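Local coordinates for hypothetical protein (Prochlorococcus marinus, PDB 2HX5) that probably hydrolyses 1,4-dihydroxy-2-naphthoyl-CoA to 1,4-dihydroxy-2-naphthoate and CoA, a thioesterase step in the biosynthesis of phylloquinone (vitamin K1), at residues P68-Q73 / L117-A122; E36-S41 / F100-E105; L90-L95 / D138-A143; L9-V14 / G83-M88. All coordinates share one frame; numbering follows the deposited sequence.

Interaction 1. Residues P68-Q73 / L117-A122; sequences PIIHCQ and LIRHLA
R119 and H71 meet across two antiparallel strands, and the long arginine chain can be followed over its neighbour. Its CB lies near H71 O, and CG leaves anti to the backbone N (chi1 -173°), beside the carbonyl carbon. CG and CD then cross I70 obliquely, CD approaching I70 CD1 at 3.9 Å. A bend at chi3 turns the chain, and NE is held by a hydrogen bond to Q101 on the neighbouring strand. Beyond it the guanidinium lies nearly parallel to the H71 ring, the planes only 10° apart. H71 CD2 sits over its face, 3.9 Å from R119 CZ, while R119 NH1 reaches H71 CB and CG. The imidazole is fixed in rotation by H71 NE2, which donates to Q73 OE1 in the ring plane and on a lone pair (2.9 Å), and by ND1, bonded to D75 of the second subunit. On the side of I69, C72, I118 and H120, I69 CG1 stands over the H120 ring, 3.9 Å from its centroid, in a CH-pi contact. The same CG1 comes within 3.5 Å of I118 CG2, a close apolar contact. Backbone bonds tie the strands, the straightest being R119 N to H71 O (2.9 Å, 174° at the hydrogen). R119 O instead accepts from I70 N, so I70 and H71 both face R119. This is a classic beta bulge in strand 65-76, an outer strand of the hot-dog sheet within this chain; residues H71-Q73 of that strand pair with a strand of the second subunit, carrying the sheet across the interface.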
# COMPACT_ATOMS: atom_id res chain seq x y z
N PRO A 68 -10.72 -14.08 -9.86
CA PRO A 68 -10.30 -13.95 -8.45
C PRO A 68 -9.16 -14.92 -8.08
O PRO A 68 -9.10 -16.06 -8.51
CB PRO A 68 -11.53 -14.33 -7.66
CG PRO A 68 -12.36 -15.16 -8.60
CD PRO A 68 -12.13 -14.49 -9.94
N ILE A 69 -8.29 -14.40 -7.25
CA ILE A 69 -7.25 -15.18 -6.64
C ILE A 69 -7.86 -16.00 -5.51
O ILE A 69 -8.41 -15.45 -4.55
CB ILE A 69 -6.07 -14.27 -6.16
CG1 ILE A 69 -5.42 -13.67 -7.42
CG2 ILE A 69 -5.07 -15.01 -5.31
CD1 ILE A 69 -4.57 -12.38 -7.19
N ILE A 70 -7.69 -17.33 -5.58
CA ILE A 70 -8.21 -18.21 -4.56
C ILE A 70 -7.13 -18.72 -3.60
O ILE A 70 -7.46 -19.22 -2.52
CB ILE A 70 -9.00 -19.40 -5.17
CG1 ILE A 70 -8.18 -20.14 -6.20
CG2 ILE A 70 -10.28 -18.85 -5.79
CD1 ILE A 70 -8.69 -21.58 -6.54
N HIS A 71 -5.87 -18.63 -4.00
CA HIS A 71 -4.73 -19.08 -3.17
C HIS A 71 -3.50 -18.35 -3.63
O HIS A 71 -3.30 -18.13 -4.83
CB HIS A 71 -4.51 -20.59 -3.29
CG HIS A 71 -3.26 -21.08 -2.63
ND1 HIS A 71 -3.17 -21.24 -1.26
CD2 HIS A 71 -2.05 -21.42 -3.13
CE1 HIS A 71 -1.95 -21.63 -0.95
NE2 HIS A 71 -1.24 -21.76 -2.06
N CYS A 72 -2.65 -17.97 -2.70
CA CYS A 72 -1.32 -17.54 -3.04
C CYS A 72 -0.36 -17.81 -1.91
O CYS A 72 -0.78 -18.07 -0.76
CB CYS A 72 -1.24 -16.06 -3.38
SG CYS A 72 -1.73 -14.93 -2.00
N GLN A 73 0.91 -17.90 -2.25
CA GLN A 73 1.95 -18.21 -1.29
C GLN A 73 3.29 -17.68 -1.79
O GLN A 73 3.49 -17.42 -2.96
CB GLN A 73 2.04 -19.71 -1.03
CG GLN A 73 2.33 -20.56 -2.25
CD GLN A 73 2.46 -22.00 -1.86
OE1 GLN A 73 1.46 -22.76 -1.89
NE2 GLN A 73 3.65 -22.40 -1.45
N LEU A 117 3.57 -18.03 -5.80
CA LEU A 117 2.62 -18.75 -6.63
C LEU A 117 1.27 -18.11 -6.39
O LEU A 117 0.88 -17.89 -5.23
CB LEU A 117 2.59 -20.23 -6.22
CG LEU A 117 1.66 -21.10 -7.02
CD1 LEU A 117 2.28 -21.45 -8.39
CD2 LEU A 117 1.41 -22.48 -6.31
N ILE A 118 0.51 -17.79 -7.44
CA ILE A 118 -0.81 -17.19 -7.37
C ILE A 118 -1.73 -18.03 -8.22
O ILE A 118 -1.43 -18.28 -9.39
CB ILE A 118 -0.81 -15.74 -7.87
CG1 ILE A 118 0.07 -14.86 -7.00
CG2 ILE A 118 -2.26 -15.17 -7.83
CD1 ILE A 118 0.07 -13.36 -7.39
N ARG A 119 -2.84 -18.51 -7.65
CA ARG A 119 -3.85 -19.30 -8.35
C ARG A 119 -5.15 -18.57 -8.49
O ARG A 119 -5.66 -18.03 -7.53
CB ARG A 119 -4.07 -20.61 -7.57
CG ARG A 119 -4.96 -21.61 -8.27
CD ARG A 119 -5.14 -22.91 -7.42
NE ARG A 119 -3.85 -23.48 -7.08
CZ ARG A 119 -3.47 -23.89 -5.85
NH1 ARG A 119 -4.31 -23.95 -4.80
NH2 ARG A 119 -2.22 -24.26 -5.64
N HIS A 120 -5.68 -18.57 -9.73
CA HIS A 120 -6.90 -17.89 -10.10
C HIS A 120 -7.98 -18.84 -10.53
O HIS A 120 -7.68 -19.87 -11.16
CB HIS A 120 -6.63 -16.98 -11.32
CG HIS A 120 -5.61 -15.90 -11.11
ND1 HIS A 120 -5.96 -14.56 -10.97
CD2 HIS A 120 -4.25 -15.95 -11.10
CE1 HIS A 120 -4.82 -13.86 -10.82
NE2 HIS A 120 -3.79 -14.67 -10.95
N LEU A 121 -9.23 -18.46 -10.29
CA LEU A 121 -10.38 -19.18 -10.80
C LEU A 121 -11.12 -18.20 -11.71
O LEU A 121 -11.32 -17.03 -11.33
CB LEU A 121 -11.27 -19.58 -9.62
CG LEU A 121 -12.46 -20.49 -9.72
CD1 LEU A 121 -12.12 -21.78 -10.47
CD2 LEU A 121 -12.91 -20.79 -8.27
N ALA A 122 -11.60 -18.71 -12.85
CA ALA A 122 -12.48 -17.90 -13.70
C ALA A 122 -13.93 -18.07 -13.23
O ALA A 122 -14.42 -19.20 -13.13
CB ALA A 122 -12.34 -18.27 -15.20

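Interaction 2. Residues E36-S41 / F100-E105; sequences ESWEES and FQVHFE
The long helix of the hot-dog fold, 29-45, packs here against the concave sheet that wraps it, on strand 99-108. The two short axes cross at 109° and come no closer than 10.5 Å, a gap filled by side chains: S37 and W38 from the helix, F100, V102 and F104 from alternate positions of the strand. W38 swings its CG anti to the backbone N (chi1 169°), which sends the indole along the sheet toward F100. There W38 CZ2 meets F100 CZ at 3.8 Å, close to the plane of the phenyl ring and at its edge. The planes are inclined by 40°, an oblique pair. V102 CG2 lies 4.3 Å from W38 CD1 and also borders the F100 ring in its plane, while V102 CG1 sits over one face of F104. This helix-in-sheet core, the "sausage in the bun" of the hot-dog thioesterases, is mostly apolar here, the S37 hydroxyl and the indole N-H of W38 being the polar groups among the touching side chains. S37 OG sits at the rim of the F104 ring, 3.2 Å from CE2 and near the ring plane, and its hydrogen bond goes back to C34 O within the helix. W38 CB reaches F104 CZ at 4.3 Å from another part of that edge. An alanine in place of W38 would remove the indole and would probably leave F100 and V102 poorly packed against the helix. H120 of the adjoining strand stacks on F100 and also meets the W38 ring obliquely, while W140 packs on F100 and V102.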
# COMPACT_ATOMS: atom_id res chain seq x y z
N GLU A 36 1.39 -7.17 -10.46
CA GLU A 36 1.75 -6.19 -11.50
C GLU A 36 2.55 -6.82 -12.63
O GLU A 36 2.37 -6.45 -13.79
CB GLU A 36 2.58 -5.06 -10.91
CG GLU A 36 1.86 -4.19 -9.91
CD GLU A 36 2.61 -2.96 -9.40
OE1 GLU A 36 3.76 -2.78 -9.85
OE2 GLU A 36 2.02 -2.20 -8.61
N SER A 37 3.43 -7.77 -12.34
CA SER A 37 4.18 -8.44 -13.42
C SER A 37 3.31 -9.31 -14.29
O SER A 37 3.57 -9.49 -15.47
CB SER A 37 5.37 -9.24 -12.88
OG SER A 37 4.98 -10.49 -12.32
N TRP A 38 2.27 -9.90 -13.70
CA TRP A 38 1.28 -10.66 -14.46
C TRP A 38 0.54 -9.72 -15.44
O TRP A 38 0.41 -10.00 -16.63
CB TRP A 38 0.32 -11.35 -13.51
CG TRP A 38 -0.89 -11.96 -14.20
CD1 TRP A 38 -0.88 -12.87 -15.19
CD2 TRP A 38 -2.25 -11.69 -13.89
NE1 TRP A 38 -2.17 -13.22 -15.53
CE2 TRP A 38 -3.04 -12.50 -14.75
CE3 TRP A 38 -2.90 -10.86 -12.97
CZ2 TRP A 38 -4.47 -12.45 -14.74
CZ3 TRP A 38 -4.28 -10.87 -12.92
CH2 TRP A 38 -5.05 -11.64 -13.81
N GLU A 39 0.10 -8.56 -14.94
CA GLU A 39 -0.52 -7.57 -15.82
C GLU A 39 0.45 -7.16 -16.92
O GLU A 39 0.07 -7.03 -18.09
CB GLU A 39 -0.94 -6.34 -15.00
CG GLU A 39 -1.98 -6.63 -13.94
CD GLU A 39 -2.23 -5.44 -13.03
OE1 GLU A 39 -2.83 -4.44 -13.52
OE2 GLU A 39 -1.81 -5.54 -11.85
N GLU A 40 1.71 -6.88 -16.56
CA GLU A 40 2.76 -6.52 -17.55
C GLU A 40 2.97 -7.60 -18.59
O GLU A 40 3.15 -7.30 -19.79
CB GLU A 40 4.10 -6.22 -16.87
CG GLU A 40 5.08 -5.60 -17.79
CD GLU A 40 6.41 -5.28 -17.14
OE1 GLU A 40 6.55 -5.44 -15.91
OE2 GLU A 40 7.36 -4.90 -17.88
N SER A 41 2.93 -8.84 -18.15
CA SER A 41 3.06 -9.96 -19.08
C SER A 41 1.95 -10.06 -20.11
O SER A 41 2.17 -10.23 -21.28
CB SER A 41 3.16 -11.25 -18.27
OG SER A 41 3.42 -12.36 -19.13
N PHE A 100 -6.06 -21.28 -13.60
CA PHE A 100 -4.64 -21.26 -13.90
C PHE A 100 -3.86 -20.76 -12.67
O PHE A 100 -4.44 -20.12 -11.76
CB PHE A 100 -4.32 -20.44 -15.15
CG PHE A 100 -4.47 -18.95 -14.99
CD1 PHE A 100 -5.71 -18.35 -15.10
CD2 PHE A 100 -3.36 -18.17 -14.71
CE1 PHE A 100 -5.87 -16.99 -14.92
CE2 PHE A 100 -3.51 -16.80 -14.53
CZ PHE A 100 -4.78 -16.22 -14.65
N GLN A 101 -2.58 -21.03 -12.65
CA GLN A 101 -1.69 -20.40 -11.66
C GLN A 101 -0.45 -19.89 -12.38
O GLN A 101 -0.18 -20.25 -13.52
CB GLN A 101 -1.41 -21.36 -10.53
CG GLN A 101 -0.73 -22.59 -10.88
CD GLN A 101 -0.68 -23.60 -9.73
OE1 GLN A 101 -1.48 -23.57 -8.75
NE2 GLN A 101 0.29 -24.44 -9.82
N VAL A 102 0.22 -18.95 -11.71
CA VAL A 102 1.46 -18.37 -12.15
C VAL A 102 2.46 -18.48 -11.03
O VAL A 102 2.16 -18.08 -9.92
CB VAL A 102 1.31 -16.89 -12.60
CG1 VAL A 102 2.59 -16.43 -13.21
CG2 VAL A 102 0.09 -16.73 -13.57
N HIS A 103 3.64 -18.99 -11.38
CA HIS A 103 4.78 -19.04 -10.49
C HIS A 103 5.71 -17.88 -10.86
O HIS A 103 5.94 -17.60 -12.06
CB HIS A 103 5.51 -20.39 -10.62
CG HIS A 103 6.66 -20.56 -9.69
ND1 HIS A 103 7.93 -20.20 -10.08
CD2 HIS A 103 6.76 -21.12 -8.45
CE1 HIS A 103 8.78 -20.53 -9.11
NE2 HIS A 103 8.09 -21.08 -8.11
N PHE A 104 6.26 -17.20 -9.85
CA PHE A 104 7.09 -16.04 -10.02
C PHE A 104 8.39 -16.32 -9.31
O PHE A 104 8.40 -16.61 -8.09
CB PHE A 104 6.42 -14.84 -9.35
CG PHE A 104 5.03 -14.52 -9.86
CD1 PHE A 104 3.91 -15.14 -9.38
CD2 PHE A 104 4.88 -13.57 -10.88
CE1 PHE A 104 2.64 -14.84 -9.85
CE2 PHE A 104 3.63 -13.27 -11.33
CZ PHE A 104 2.51 -13.90 -10.80
N GLU A 105 9.51 -16.19 -10.00
CA GLU A 105 10.83 -16.34 -9.37
C GLU A 105 11.56 -14.99 -9.43
O GLU A 105 11.63 -14.39 -10.52
CB GLU A 105 11.60 -17.40 -10.14
CG GLU A 105 12.94 -17.65 -9.67
CD GLU A 105 13.67 -18.67 -10.57
OE1 GLU A 105 13.12 -19.75 -10.79
OE2 GLU A 105 14.75 -18.34 -11.07

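Interaction 3. Residues L90-L95 / D138-A143; sequences LRPERL and DRWLEA
Helix 135-143 of this hot-dog domain lies across strand 85-96, the short axes inclined at 116° and 8.2 Å apart at closest approach. P92 meets W140 and L141, and R94 meets D138, L141 and E142. The P92 ring crosses the W140 side chain at about a right angle: P92 CB lies 3.6 Å from W140 CH2, and CG reaches CH2 and CZ2. L141 points at the strand, its CD2 3.7 Å from P92 CB, and its CB sits over one face of the R94 guanidinium. R94 starts with CG anti to the backbone N (chi1 -172°) and bends at chi3, which brings its planar head against the helix. D138 OD1 lies in the guanidinium plane and takes both NE and NH2 side-on at 3.2 Å, although the carboxylate is turned 54° from that plane and OD1 is met from above its own plane. E142, one helical turn on, adds weak bonds at the guanidinium edge, making a salt-bridge network at the partly exposed border. W140 NE1 is satisfied by S41 of helix 29-45. Between the backbones one water donates to L141 O at 2.8 Å and, weakly, to P92 O.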
# COMPACT_ATOMS: atom_id res chain seq x y z
N LEU A 90 8.36 -15.56 -14.97
CA LEU A 90 7.00 -16.03 -14.76
C LEU A 90 6.84 -17.38 -15.48
O LEU A 90 7.29 -17.57 -16.64
CB LEU A 90 5.97 -15.05 -15.38
CG LEU A 90 5.56 -13.85 -14.55
CD1 LEU A 90 6.79 -13.00 -14.21
CD2 LEU A 90 4.52 -13.07 -15.28
N ARG A 91 6.18 -18.30 -14.80
CA ARG A 91 5.86 -19.59 -15.39
C ARG A 91 4.38 -19.90 -15.14
O ARG A 91 4.02 -20.32 -14.04
CB ARG A 91 6.75 -20.70 -14.82
CG ARG A 91 8.19 -20.57 -15.25
CD ARG A 91 9.07 -21.61 -14.57
NE ARG A 91 10.49 -21.65 -14.97
CZ ARG A 91 11.48 -21.00 -14.35
NH1 ARG A 91 11.27 -20.14 -13.30
NH2 ARG A 91 12.72 -21.20 -14.79
N PRO A 92 3.52 -19.60 -16.13
CA PRO A 92 2.10 -19.89 -16.01
C PRO A 92 1.76 -21.37 -16.27
O PRO A 92 2.49 -22.04 -16.99
CB PRO A 92 1.45 -18.95 -17.06
CG PRO A 92 2.56 -18.17 -17.72
CD PRO A 92 3.83 -18.88 -17.40
N GLU A 93 0.67 -21.84 -15.67
CA GLU A 93 0.21 -23.22 -15.87
C GLU A 93 -1.30 -23.20 -15.89
O GLU A 93 -1.93 -22.74 -14.94
CB GLU A 93 0.67 -24.12 -14.73
CG GLU A 93 0.29 -25.58 -14.89
CD GLU A 93 0.73 -26.50 -13.70
OE1 GLU A 93 1.59 -26.10 -12.88
OE2 GLU A 93 0.24 -27.65 -13.60
N ARG A 94 -1.88 -23.68 -16.99
CA ARG A 94 -3.30 -23.96 -17.03
C ARG A 94 -3.50 -25.14 -16.11
O ARG A 94 -2.74 -26.12 -16.17
CB ARG A 94 -3.77 -24.28 -18.43
CG ARG A 94 -5.26 -24.40 -18.60
CD ARG A 94 -5.63 -24.89 -20.02
NE ARG A 94 -5.56 -23.83 -21.04
CZ ARG A 94 -4.60 -23.69 -21.97
NH1 ARG A 94 -3.58 -24.55 -22.03
NH2 ARG A 94 -4.67 -22.69 -22.85
N LEU A 95 -4.48 -25.05 -15.23
CA LEU A 95 -4.81 -26.13 -14.33
C LEU A 95 -5.98 -26.94 -14.85
O LEU A 95 -5.97 -28.15 -14.80
CB LEU A 95 -5.11 -25.62 -12.92
CG LEU A 95 -3.95 -24.94 -12.17
CD1 LEU A 95 -4.43 -24.33 -10.87
CD2 LEU A 95 -2.83 -26.00 -11.87
N ASP A 138 -6.49 -17.66 -22.33
CA ASP A 138 -6.17 -18.94 -22.89
C ASP A 138 -5.08 -18.85 -23.96
O ASP A 138 -4.18 -19.67 -23.99
CB ASP A 138 -7.41 -19.58 -23.48
CG ASP A 138 -7.95 -20.73 -22.64
OD1 ASP A 138 -7.24 -21.23 -21.73
OD2 ASP A 138 -9.10 -21.14 -22.91
N ARG A 139 -5.12 -17.83 -24.81
CA ARG A 139 -4.01 -17.61 -25.77
C ARG A 139 -2.64 -17.37 -25.13
O ARG A 139 -1.62 -17.94 -25.58
CB ARG A 139 -4.35 -16.45 -26.68
CG ARG A 139 -5.40 -16.79 -27.72
CD ARG A 139 -5.52 -15.72 -28.79
NE ARG A 139 -6.20 -14.52 -28.33
CZ ARG A 139 -5.66 -13.31 -28.26
NH1 ARG A 139 -4.38 -13.09 -28.59
NH2 ARG A 139 -6.43 -12.30 -27.85
N TRP A 140 -2.62 -16.54 -24.09
CA TRP A 140 -1.44 -16.29 -23.32
C TRP A 140 -0.90 -17.55 -22.66
O TRP A 140 0.29 -17.78 -22.70
CB TRP A 140 -1.75 -15.19 -22.33
CG TRP A 140 -0.65 -14.86 -21.34
CD1 TRP A 140 0.46 -14.07 -21.53
CD2 TRP A 140 -0.63 -15.25 -19.96
NE1 TRP A 140 1.18 -14.00 -20.36
CE2 TRP A 140 0.52 -14.70 -19.39
CE3 TRP A 140 -1.51 -15.99 -19.15
CZ2 TRP A 140 0.85 -14.89 -18.04
CZ3 TRP A 140 -1.21 -16.16 -17.86
CH2 TRP A 140 -0.04 -15.64 -17.30
N LEU A 141 -1.76 -18.33 -22.01
CA LEU A 141 -1.35 -19.61 -21.41
C LEU A 141 -0.74 -20.53 -22.46
O LEU A 141 0.35 -21.08 -22.27
CB LEU A 141 -2.53 -20.27 -20.71
CG LEU A 141 -3.01 -19.59 -19.45
CD1 LEU A 141 -4.34 -20.15 -18.97
CD2 LEU A 141 -1.97 -19.71 -18.34
N GLU A 142 -1.42 -20.66 -23.60
CA GLU A 142 -0.93 -21.55 -24.64
C GLU A 142 0.45 -21.06 -25.16
O GLU A 142 1.37 -21.90 -25.34
CB GLU A 142 -1.95 -21.65 -25.78
CG GLU A 142 -1.72 -22.88 -26.69
CD GLU A 142 -2.06 -24.20 -25.96
OE1 GLU A 142 -2.87 -24.17 -25.00
OE2 GLU A 142 -1.52 -25.27 -26.32
N ALA A 143 0.59 -19.75 -25.40
CA ALA A 143 1.81 -19.18 -25.97
C ALA A 143 2.97 -19.31 -25.01
O ALA A 143 4.12 -19.33 -25.41
CB ALA A 143 1.61 -17.71 -26.40
O HOH W 1 0.82 -22.11 -19.71

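Interaction 4. Residues L9-V14 / G83-M88; sequences LLRRVV and GDALAM
Strand 9-13 closes one margin of the hot-dog sheet within this chain, pairing antiparallel with strand 85-96. Backbone bonds set the register: L10 with M88 and R12 with L86 are hydrogen-bonded pairs, R11 with A87 and V13 with A85 non-hydrogen-bonded ones. L86 N to R12 O is the shortest bond at 2.7 Å, nearly along the C=O axis. The ladder runs past the strand ends, since V14 N donates to D84 O and G83 N to V14 O. G83 adopts phi 88°, where a side chain would collide with the preceding carbonyl oxygen.

Apolar contact gathers on the face of L10, R12, L86 and M88. M88, a selenomethionine, bends at chi3 (-72°) so that CE lies against the partner backbone, 3.6 Å from R11 C, and 3.9 Å from L10 CB. R12 crosses it obliquely, its CD 3.8 Å from M88 SE. V14 CG2 meets L86 CD1 at 3.7 Å.

R12 and D84 find their charged partners outside the pair: R12 NH1 bridges to E36 and its guanidinium lies in a cation-pi contact with W33, both of helix 29-45, and D84 bridges to R57 of the third subunit. An alanine at R12 would lose these links to E36 and W33 and would probably leave the selenium of M88 less well covered. On the face of R11 and V13, the extended R11 chain brings NH2 to 4.0 Å from A85 CB.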
# COMPACT_ATOMS: atom_id res chain seq x y z
N LEU A 9 9.98 -12.81 -18.96
CA LEU A 9 11.17 -12.32 -18.27
C LEU A 9 11.04 -10.83 -18.12
O LEU A 9 11.09 -10.09 -19.12
CB LEU A 9 12.47 -12.65 -19.02
CG LEU A 9 12.75 -14.12 -19.26
CD1 LEU A 9 14.12 -14.32 -20.00
CD2 LEU A 9 12.76 -14.87 -17.94
N LEU A 10 10.85 -10.38 -16.90
CA LEU A 10 10.54 -9.00 -16.65
C LEU A 10 11.54 -8.48 -15.62
O LEU A 10 12.35 -9.24 -15.08
CB LEU A 10 9.07 -8.86 -16.20
CG LEU A 10 8.04 -9.41 -17.22
CD1 LEU A 10 6.64 -9.51 -16.63
CD2 LEU A 10 8.03 -8.55 -18.52
N ARG A 11 11.53 -7.18 -15.39
CA ARG A 11 12.48 -6.55 -14.51
C ARG A 11 11.81 -5.49 -13.67
O ARG A 11 10.89 -4.81 -14.13
CB ARG A 11 13.60 -5.88 -15.31
CG ARG A 11 14.58 -5.05 -14.46
CD ARG A 11 15.70 -4.50 -15.38
NE ARG A 11 16.70 -3.69 -14.67
CZ ARG A 11 16.53 -2.44 -14.25
NH1 ARG A 11 15.37 -1.80 -14.44
NH2 ARG A 11 17.53 -1.81 -13.62
N ARG A 12 12.25 -5.37 -12.43
CA ARG A 12 11.88 -4.19 -11.65
C ARG A 12 12.93 -3.85 -10.61
O ARG A 12 13.76 -4.66 -10.19
CB ARG A 12 10.52 -4.34 -10.99
CG ARG A 12 10.48 -5.25 -9.78
CD ARG A 12 9.06 -5.32 -9.18
NE ARG A 12 8.55 -4.06 -8.67
CZ ARG A 12 7.33 -3.50 -8.94
NH1 ARG A 12 6.44 -4.00 -9.78
NH2 ARG A 12 7.02 -2.41 -8.30
N VAL A 13 12.84 -2.61 -10.19
CA VAL A 13 13.76 -2.06 -9.20
C VAL A 13 12.96 -1.80 -7.92
O VAL A 13 11.86 -1.20 -7.94
CB VAL A 13 14.44 -0.74 -9.67
CG1 VAL A 13 15.46 -0.27 -8.65
CG2 VAL A 13 15.04 -0.94 -11.10
N VAL A 14 13.52 -2.29 -6.81
CA VAL A 14 12.95 -2.13 -5.48
C VAL A 14 13.04 -0.63 -5.08
O VAL A 14 14.09 -0.02 -5.20
CB VAL A 14 13.69 -3.01 -4.43
CG1 VAL A 14 13.05 -2.85 -3.07
CG2 VAL A 14 13.72 -4.50 -4.89
N GLY A 83 16.67 -0.32 -4.17
CA GLY A 83 17.54 -0.14 -5.30
C GLY A 83 17.97 -1.44 -5.94
O GLY A 83 18.61 -1.36 -6.98
N ASP A 84 17.66 -2.62 -5.36
CA ASP A 84 17.93 -3.91 -6.01
C ASP A 84 17.21 -3.98 -7.35
O ASP A 84 16.04 -3.61 -7.44
CB ASP A 84 17.52 -5.10 -5.17
CG ASP A 84 18.49 -5.45 -4.05
OD1 ASP A 84 19.65 -4.96 -4.00
OD2 ASP A 84 18.09 -6.26 -3.18
N ALA A 85 17.93 -4.44 -8.39
CA ALA A 85 17.37 -4.75 -9.67
C ALA A 85 16.97 -6.22 -9.60
O ALA A 85 17.84 -7.09 -9.41
CB ALA A 85 18.43 -4.55 -10.78
N LEU A 86 15.69 -6.50 -9.73
CA LEU A 86 15.21 -7.86 -9.67
C LEU A 86 14.80 -8.37 -11.05
O LEU A 86 14.04 -7.69 -11.79
CB LEU A 86 13.99 -7.98 -8.74
CG LEU A 86 14.19 -7.52 -7.31
CD1 LEU A 86 12.84 -7.69 -6.59
CD2 LEU A 86 15.31 -8.24 -6.60
N ALA A 87 15.28 -9.55 -11.39
CA ALA A 87 14.93 -10.25 -12.62
C ALA A 87 13.76 -11.16 -12.24
O ALA A 87 13.90 -11.94 -11.29
CB ALA A 87 16.15 -11.01 -13.11
N MSE A 88 12.62 -11.01 -12.88
CA MSE A 88 11.42 -11.78 -12.57
C MSE A 88 11.13 -12.75 -13.69
O MSE A 88 11.09 -12.37 -14.84
CB MSE A 88 10.25 -10.85 -12.41
CG MSE A 88 10.42 -9.87 -11.21
SE MSE A 88 8.90 -8.74 -10.94
CE MSE A 88 9.15 -7.55 -12.52

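All four contacts reach one antiparallel sheet, but at different depths. Interaction 2 is the buried centre: every touching residue is buried, and it joins helix and sheet without a hydrogen bond between them. Interactions 1 and 4 are strand pairings on opposite sides of the chain's centre, their centres about 23 Å apart, and rest on backbone bonds; the second subunit adjoins interaction 1, the third interactions 2 and 4. Interaction 3 shares strand 85-96 with interaction 4, yet it is a helix-on-strand contact with charged groups at its exposed border. Interaction 2 connects to its neighbours through probable backbone hydrogen bonds, H120 N with F100 O and E93 N with Q101 O, and through S37 packing on M88.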